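Local atomic coordinates of acylneuraminate lyase (Mycoplasma synoviae, PDB entry 4N4P), a protein that belongs to the dihydrodipicolinate synthetase family and folds as a TIM barrel of alternating parallel strands and helices, with four chains in its assembly. Residues A[96-100]-A[101-105]; A[86-89]-A[90-94]; A[66-69]-A[70-73]; A[123-126]-A[127-130]. One frame throughout, in Å; residues are numbered along the deposited sequence.

Contact 1. Residues A[96-100]-A[101-105]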
# COMPACT_ATOMS: atom_id res chain seq x y z
N LYS A 96 36.49 5.79 -8.52
CA LYS A 96 37.88 6.20 -8.78
C LYS A 96 38.00 7.17 -9.93
O LYS A 96 38.77 8.14 -9.86
CB LYS A 96 38.77 4.97 -9.06
CG LYS A 96 38.96 4.07 -7.88
CD LYS A 96 39.79 2.83 -8.25
CE LYS A 96 39.64 1.69 -7.24
NZ LYS A 96 40.28 1.92 -5.91
N LEU A 97 37.23 6.93 -10.99
CA LEU A 97 37.21 7.85 -12.13
C LEU A 97 36.66 9.23 -11.74
O LEU A 97 37.21 10.24 -12.15
CB LEU A 97 36.40 7.29 -13.31
CG LEU A 97 36.38 8.13 -14.59
CD1 LEU A 97 37.79 8.38 -15.16
CD2 LEU A 97 35.47 7.51 -15.67
N ALA A 98 35.56 9.26 -10.98
CA ALA A 98 34.98 10.51 -10.50
C ALA A 98 36.04 11.33 -9.76
O ALA A 98 36.14 12.53 -9.92
CB ALA A 98 33.79 10.24 -9.58
N LYS A 99 36.84 10.65 -8.95
CA LYS A 99 37.86 11.35 -8.17
C LYS A 99 38.97 11.89 -9.08
O LYS A 99 39.41 13.04 -8.95
CB LYS A 99 38.43 10.41 -7.11
CG LYS A 99 39.66 10.97 -6.36
CD LYS A 99 39.33 12.23 -5.60
CE LYS A 99 40.55 12.71 -4.76
NZ LYS A 99 40.83 11.77 -3.62
N GLU A 100 39.44 11.03 -9.98
CA GLU A 100 40.42 11.41 -11.01
C GLU A 100 39.96 12.64 -11.80
O GLU A 100 40.76 13.53 -12.14
CB GLU A 100 40.68 10.20 -11.95
CG GLU A 100 41.61 10.51 -13.12
CD GLU A 100 41.68 9.39 -14.16
OE1 GLU A 100 42.10 8.27 -13.80
OE2 GLU A 100 41.33 9.63 -15.34
N LEU A 101 38.66 12.69 -12.10
CA LEU A 101 38.12 13.77 -12.91
C LEU A 101 37.70 14.99 -12.09
O LEU A 101 37.20 15.96 -12.66
CB LEU A 101 36.94 13.28 -13.76
CG LEU A 101 37.31 12.30 -14.87
CD1 LEU A 101 36.03 11.65 -15.37
CD2 LEU A 101 38.06 12.99 -16.00
N LYS A 102 37.93 14.92 -10.78
CA LYS A 102 37.71 16.02 -9.83
C LYS A 102 36.24 16.35 -9.65
O LYS A 102 35.87 17.52 -9.49
CB LYS A 102 38.49 17.29 -10.24
CG LYS A 102 39.95 17.07 -10.65
CD LYS A 102 40.86 17.05 -9.46
CE LYS A 102 42.20 17.69 -9.81
NZ LYS A 102 42.78 18.36 -8.61
N TYR A 103 35.40 15.32 -9.66
CA TYR A 103 33.98 15.49 -9.30
C TYR A 103 33.90 15.92 -7.84
O TYR A 103 34.73 15.53 -7.01
CB TYR A 103 33.19 14.18 -9.52
CG TYR A 103 32.71 14.08 -10.95
CD1 TYR A 103 33.61 13.76 -11.99
CD2 TYR A 103 31.39 14.37 -11.28
CE1 TYR A 103 33.18 13.72 -13.34
CE2 TYR A 103 30.94 14.33 -12.59
CZ TYR A 103 31.86 14.02 -13.63
OH TYR A 103 31.42 14.01 -14.93
N ASP A 104 32.88 16.72 -7.51
CA ASP A 104 32.75 17.25 -6.15
C ASP A 104 32.15 16.23 -5.19
O ASP A 104 32.42 16.24 -3.97
CB ASP A 104 31.93 18.53 -6.21
CG ASP A 104 32.63 19.60 -6.99
OD1 ASP A 104 33.65 20.14 -6.48
OD2 ASP A 104 32.19 19.91 -8.11
N ALA A 105 31.32 15.35 -5.74
CA ALA A 105 30.77 14.24 -4.97
C ALA A 105 30.32 13.13 -5.92
O ALA A 105 30.17 13.34 -7.13
CB ALA A 105 29.57 14.69 -4.10
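Leu-101 N donates to Leu-97 O over 2.8 Å, an ordinary i to i+4 helical bond in the final turn of helix 88-100. The helix then closes in a Schellman motif. Tyr-103 N reaches back to Ala-98 O at 2.9 Å with a fairly straight N-H (162°). Lys-102 N donates to Lys-99 O at 3.0 Å, meeting that carbonyl from above its plane. Lys-102 takes a positive phi of 69°, which turns the chain back, and Tyr-103 N then faces Ala-98 O in the last helical turn.

The side chains follow the same wrap. Ala-98 CB meets Tyr-103 CB at 4.0 Å, which is the apolar pair that commonly accompanies this motif. The Tyr-103 ring has Ala-98 O at its edge, near the ring plane, with CD1 3.5 Å from that oxygen. In plane at the ring edge lies Leu-101 CB. The far end of the ring points to helix 59-73, where Tyr-103 OH is hydrogen-bonded to Met-66 O. Leu-97 and Leu-101 cross obliquely, with Leu-97 CG 3.6 Å from Leu-101 CD1. Leu-97 places CG anti to its own backbone N (chi1 -176°), and its branch thereby comes up against the next turn. Lys-99 heads away, and its NZ binds Asp-133 O.

The polar bonds cap the end of the helix with backbone groups alone, and the Ala-98 and Tyr-103 pair probably helps to shield the turn. The chain can therefore leave helix 88-100 and enter strand 105-108 with the carbonyls of Leu-97, Ala-98 and Lys-99 still engaged.

Contact 2. Residues A[86-89]-A[90-94]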
# COMPACT_ATOMS: atom_id res chain seq x y z
N LEU A 86 24.12 -2.61 -9.68
CA LEU A 86 24.32 -3.87 -8.99
C LEU A 86 25.71 -4.45 -9.23
O LEU A 86 26.10 -5.42 -8.58
CB LEU A 86 23.25 -4.87 -9.37
CG LEU A 86 21.84 -4.58 -8.86
CD1 LEU A 86 20.85 -5.51 -9.55
CD2 LEU A 86 21.75 -4.65 -7.33
N ASN A 87 26.46 -3.84 -10.15
CA ASN A 87 27.83 -4.28 -10.41
C ASN A 87 28.77 -3.51 -9.50
O ASN A 87 29.12 -2.38 -9.79
CB ASN A 87 28.22 -4.08 -11.88
CG ASN A 87 29.52 -4.78 -12.23
OD1 ASN A 87 30.48 -4.74 -11.46
ND2 ASN A 87 29.56 -5.42 -13.40
N ILE A 88 29.17 -4.15 -8.41
CA ILE A 88 29.98 -3.47 -7.42
C ILE A 88 31.38 -3.11 -7.92
O ILE A 88 31.90 -2.02 -7.63
CB ILE A 88 30.07 -4.30 -6.11
CG1 ILE A 88 28.68 -4.77 -5.63
CG2 ILE A 88 30.86 -3.56 -5.04
CD1 ILE A 88 27.49 -3.81 -5.80
N GLU A 89 32.01 -4.01 -8.69
CA GLU A 89 33.38 -3.71 -9.14
C GLU A 89 33.41 -2.55 -10.13
O GLU A 89 34.31 -1.71 -10.11
CB GLU A 89 34.09 -4.97 -9.70
CG GLU A 89 34.04 -6.21 -8.76
CD GLU A 89 34.68 -6.02 -7.36
OE1 GLU A 89 35.64 -5.21 -7.19
OE2 GLU A 89 34.20 -6.71 -6.42
N GLU A 90 32.41 -2.49 -11.00
CA GLU A 90 32.27 -1.35 -11.90
C GLU A 90 32.02 -0.04 -11.13
O GLU A 90 32.62 0.98 -11.45
CB GLU A 90 31.16 -1.59 -12.92
CG GLU A 90 31.57 -2.61 -13.98
CD GLU A 90 30.53 -2.79 -15.05
OE1 GLU A 90 29.43 -2.19 -14.93
OE2 GLU A 90 30.84 -3.52 -16.03
N THR A 91 31.14 -0.08 -10.13
CA THR A 91 30.86 1.08 -9.28
C THR A 91 32.12 1.66 -8.62
O THR A 91 32.36 2.87 -8.66
CB THR A 91 29.79 0.71 -8.24
OG1 THR A 91 28.59 0.31 -8.92
CG2 THR A 91 29.48 1.90 -7.31
N LYS A 92 32.97 0.77 -8.09
CA LYS A 92 34.26 1.18 -7.52
C LYS A 92 35.19 1.86 -8.54
O LYS A 92 35.82 2.87 -8.23
CB LYS A 92 34.96 -0.03 -6.88
CG LYS A 92 34.20 -0.64 -5.72
CD LYS A 92 34.73 -2.04 -5.41
CE LYS A 92 36.16 -1.99 -4.88
NZ LYS A 92 36.83 -3.32 -5.03
N GLU A 93 35.25 1.33 -9.77
CA GLU A 93 36.01 1.97 -10.84
C GLU A 93 35.45 3.35 -11.19
O GLU A 93 36.21 4.30 -11.45
CB GLU A 93 36.05 1.09 -12.10
CG GLU A 93 36.86 -0.20 -11.93
CD GLU A 93 38.33 0.08 -11.61
OE1 GLU A 93 38.95 0.87 -12.35
OE2 GLU A 93 38.86 -0.48 -10.62
N LEU A 94 34.11 3.45 -11.21
CA LEU A 94 33.49 4.75 -11.46
C LEU A 94 33.79 5.76 -10.33
O LEU A 94 34.02 6.92 -10.60
CB LEU A 94 31.97 4.58 -11.65
CG LEU A 94 31.55 3.81 -12.90
CD1 LEU A 94 30.01 3.83 -13.02
CD2 LEU A 94 32.17 4.38 -14.17
O HOH W 1 36.78 -2.27 -9.30
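Asn-87 meets Glu-90 along its whole side chain. CB lies 3.8 Å from Glu-90 OE1. CG stands anti to the backbone N (chi1 -169°), which carries the amide over to Glu-90, and is 3.5 Å from Glu-90 CG. OD1 accepts from Glu-90 N at 3.0 Å along a nearly straight N-H (171°), although the donor stands above the amide plane. This is the N-cap bond of helix 88-100. ND2 lies 3.3 Å from Glu-90 CD, because amide and carboxylate stack with planes only 4° apart. The stack is flat on flat and makes no hydrogen bond between ND2 and OE2.

Asn-87 O is gripped twice, by Thr-91 N and by Thr-91 OG1, the hydroxyl at 2.9 Å. One turn on, Lys-92 NZ forms a salt bridge with Glu-89 OE1 at 3.1 Å. It approaches the syn side of the carboxylate, and the two side chains lie alongside each other, pointing the same way. A water donates to both Glu-89 O and Glu-93 OE2.

This first turn opens the helix of a beta-alpha-beta unit between strands 78-82 and 105-108. Ile-88 and Thr-91 pack on helix 118-131, Glu-90 and Leu-94 on Phe-59 of helix 59-73, and Glu-89 touches Lys-273 of the second subunit.

Contact 3. Residues A[66-69]-A[70-73]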
# COMPACT_ATOMS: atom_id res chain seq x y z
N MET A 66 31.07 10.67 -18.01
CA MET A 66 31.75 11.33 -16.89
C MET A 66 32.91 12.19 -17.39
O MET A 66 33.13 13.32 -16.90
CB MET A 66 32.25 10.30 -15.90
CG MET A 66 31.13 9.60 -15.13
SD MET A 66 31.64 8.21 -14.14
CE MET A 66 32.57 9.01 -12.82
N LYS A 67 33.67 11.66 -18.35
CA LYS A 67 34.80 12.41 -18.94
C LYS A 67 34.32 13.63 -19.69
O LYS A 67 34.85 14.73 -19.51
CB LYS A 67 35.63 11.51 -19.87
CG LYS A 67 36.32 10.44 -19.13
CD LYS A 67 36.68 9.26 -20.02
CE LYS A 67 37.53 8.28 -19.26
NZ LYS A 67 38.76 8.97 -18.73
N LEU A 68 33.30 13.44 -20.52
CA LEU A 68 32.81 14.51 -21.39
C LEU A 68 32.22 15.64 -20.57
O LEU A 68 32.38 16.81 -20.93
CB LEU A 68 31.78 13.98 -22.37
CG LEU A 68 32.22 12.99 -23.45
CD1 LEU A 68 30.98 12.38 -24.12
CD2 LEU A 68 33.16 13.63 -24.49
N VAL A 69 31.54 15.29 -19.48
CA VAL A 69 30.94 16.32 -18.63
C VAL A 69 32.01 17.15 -17.93
O VAL A 69 31.94 18.40 -17.90
CB VAL A 69 29.95 15.71 -17.59
CG1 VAL A 69 29.59 16.73 -16.52
CG2 VAL A 69 28.67 15.23 -18.31
N ALA A 70 32.99 16.46 -17.36
CA ALA A 70 34.07 17.14 -16.64
C ALA A 70 34.84 18.07 -17.59
O ALA A 70 35.16 19.20 -17.22
CB ALA A 70 34.98 16.16 -15.99
N GLU A 71 35.09 17.59 -18.81
CA GLU A 71 35.69 18.41 -19.88
C GLU A 71 34.89 19.65 -20.23
O GLU A 71 35.40 20.77 -20.18
CB GLU A 71 35.95 17.55 -21.13
CG GLU A 71 37.03 16.51 -20.88
CD GLU A 71 37.28 15.60 -22.08
OE1 GLU A 71 36.64 15.79 -23.15
OE2 GLU A 71 38.12 14.69 -21.94
N ALA A 72 33.62 19.45 -20.59
CA ALA A 72 32.73 20.55 -20.94
C ALA A 72 32.53 21.54 -19.80
O ALA A 72 32.45 22.75 -20.04
CB ALA A 72 31.37 20.00 -21.39
N ASN A 73 32.38 21.03 -18.59
CA ASN A 73 32.14 21.91 -17.44
C ASN A 73 33.38 22.78 -17.18
O ASN A 73 33.23 23.96 -16.88
CB ASN A 73 31.85 21.09 -16.20
CG ASN A 73 31.65 21.95 -14.98
OD1 ASN A 73 30.90 22.94 -15.02
ND2 ASN A 73 32.32 21.59 -13.91
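Four successive i to i+4 bonds carry the helix through its last two turns, from Ala-70 N to Met-66 O at 3.2 Å up to Asn-73 N to Val-69 O at 2.8 Å. The beta carbons of the later residues rest on the carbonyls they reach back to. Ala-72 CB is 3.4 Å from Leu-68 O, and Asn-73 CB is 3.2 Å from Val-69 O. Glu-71 goes further. Its CG stands beside its own backbone N (chi1 -67°) and comes within 3.1 Å of Lys-67 O, and the rest of the chain runs on extended.

The segment ends helix 59-73, which links strand 44-47 to strand 78-82 in one beta-alpha-beta unit of the barrel. Val-69 turns inward onto Leu-79 of the following strand, while Leu-68 and Ala-72 touch helix 26-39. Glu-71 OE1 forms a salt bridge to Lys-30 of that same helix. Lys-67 NZ stays 6.6 Å from Glu-71 OE2, so the two opposite charges do not touch. Asn-73 sends CG anti to its backbone N (chi1 178°), away from the previous turn, and its OD1 accepts from Val-77 N just ahead of strand 78-82.

Contact 4. Residues A[123-126]-A[127-130]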
# COMPACT_ATOMS: atom_id res chain seq x y z
N HIS A 123 26.73 -2.85 3.58
CA HIS A 123 27.98 -3.42 3.06
C HIS A 123 28.30 -2.91 1.66
O HIS A 123 29.46 -2.68 1.33
CB HIS A 123 27.91 -4.97 3.06
CG HIS A 123 29.21 -5.62 2.72
ND1 HIS A 123 30.16 -5.92 3.68
CD2 HIS A 123 29.76 -5.97 1.53
CE1 HIS A 123 31.22 -6.47 3.10
NE2 HIS A 123 31.00 -6.51 1.80
N TYR A 124 27.25 -2.70 0.86
CA TYR A 124 27.38 -2.12 -0.47
C TYR A 124 27.98 -0.72 -0.38
O TYR A 124 28.95 -0.43 -1.04
CB TYR A 124 26.00 -2.10 -1.10
CG TYR A 124 25.71 -1.20 -2.28
CD1 TYR A 124 25.09 0.05 -2.10
CD2 TYR A 124 25.96 -1.63 -3.58
CE1 TYR A 124 24.77 0.87 -3.20
CE2 TYR A 124 25.64 -0.84 -4.68
CZ TYR A 124 25.03 0.39 -4.50
OH TYR A 124 24.71 1.14 -5.62
N TYR A 125 27.46 0.13 0.51
CA TYR A 125 28.03 1.47 0.62
C TYR A 125 29.46 1.44 1.20
O TYR A 125 30.35 2.19 0.74
CB TYR A 125 27.11 2.35 1.43
CG TYR A 125 25.94 2.84 0.62
CD1 TYR A 125 26.12 3.74 -0.45
CD2 TYR A 125 24.65 2.45 0.95
CE1 TYR A 125 25.01 4.21 -1.19
CE2 TYR A 125 23.55 2.90 0.23
CZ TYR A 125 23.74 3.78 -0.83
OH TYR A 125 22.63 4.22 -1.51
N GLU A 126 29.69 0.54 2.16
CA GLU A 126 31.04 0.31 2.69
C GLU A 126 32.04 -0.02 1.57
O GLU A 126 33.11 0.57 1.49
CB GLU A 126 31.03 -0.83 3.69
CG GLU A 126 30.50 -0.49 5.04
CD GLU A 126 30.80 -1.59 6.03
OE1 GLU A 126 30.01 -2.55 6.11
OE2 GLU A 126 31.83 -1.48 6.73
N GLU A 127 31.71 -0.98 0.72
CA GLU A 127 32.60 -1.35 -0.37
C GLU A 127 32.89 -0.15 -1.30
O GLU A 127 34.02 0.05 -1.71
CB GLU A 127 32.02 -2.51 -1.16
CG GLU A 127 32.03 -3.83 -0.44
CD GLU A 127 32.04 -5.00 -1.41
OE1 GLU A 127 31.16 -5.87 -1.28
OE2 GLU A 127 32.90 -5.03 -2.31
N ILE A 128 31.87 0.63 -1.65
CA ILE A 128 32.10 1.78 -2.54
C ILE A 128 33.04 2.80 -1.87
O ILE A 128 33.92 3.36 -2.50
CB ILE A 128 30.79 2.49 -2.99
CG1 ILE A 128 29.83 1.48 -3.64
CG2 ILE A 128 31.12 3.66 -3.98
CD1 ILE A 128 28.37 2.01 -3.78
N SER A 129 32.88 2.99 -0.57
CA SER A 129 33.68 3.97 0.19
C SER A 129 35.18 3.68 0.17
O SER A 129 35.98 4.59 0.20
CB SER A 129 33.20 4.03 1.64
OG SER A 129 33.64 2.88 2.36
N LYS A 130 35.55 2.41 0.15
CA LYS A 130 36.97 2.03 0.14
C LYS A 130 37.66 2.38 -1.17
O LYS A 130 38.89 2.47 -1.22
CB LYS A 130 37.12 0.55 0.42
CG LYS A 130 37.39 0.20 1.87
CD LYS A 130 36.13 0.06 2.68
CE LYS A 130 36.33 -0.95 3.81
NZ LYS A 130 35.08 -1.02 4.64
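The Tyr-124 ring carries Ile-128 CD1 on one face, 3.9 Å from the ring centroid and 15° off the normal. This is a CH-pi contact made one helical turn on, with the methyl set somewhat toward the rim. At the edge of this ring, in its plane, is Tyr-125 CE2. The Tyr-125 ring in turn has Tyr-124 CD1 over the centre of one face. Both rings reach inward to the barrel: Tyr-124 OH bonds to Ile-109 O and Tyr-125 OH to Ala-108 O.

The His-123 ring is met at its edge by Glu-127 OE1, which lies 3.1 Å from both CD2 and NE2. Ring and carboxylate planes stand 74° apart. Glu-127 OE1 also forms a salt bridge with Lys-273 NZ of the second subunit.

Farther along, Ser-129 OG is turned between its backbone N and carbonyl carbon (chi1 74°). From there it donates to Glu-126 O at a short 2.5 Å. Lys-130 N adds a weak bond to the same oxygen. The Lys-130 side chain runs alongside Glu-126, but NZ and OE2 make only a long salt bridge of 3.9 Å.

Residues 123-130 thus present two sides of helix 118-131. The tyrosines and Ile-128 give an apolar face toward the strands, with both phenols anchored on backbone oxygens. The charged face carries Glu-127 to the neighbouring subunit, whose lysine probably favours the ionised carboxylate.

In the fold
From the N terminus the order is contact 3, contact 2, contact 1, contact 4. They lie in series, and none nests in or crosses another. Each binds neighbouring turns of chain, so none closes a long loop. Contact 3 ends helix 59-73. Contact 2 starts helix 88-100 and contact 1 finishes it, their centres about 14 Å apart. Contact 4 lies in the next helix, 118-131. Met-66 of contact 3 packs against Ala-98 of contact 1 and Leu-94 of contact 2. On the other flank, Thr-91 of contact 2 packs on Ile-128 of contact 4. Helix 88-100 thus joins two neighbouring helices of the barrel. Contacts 3 and 4 do not touch.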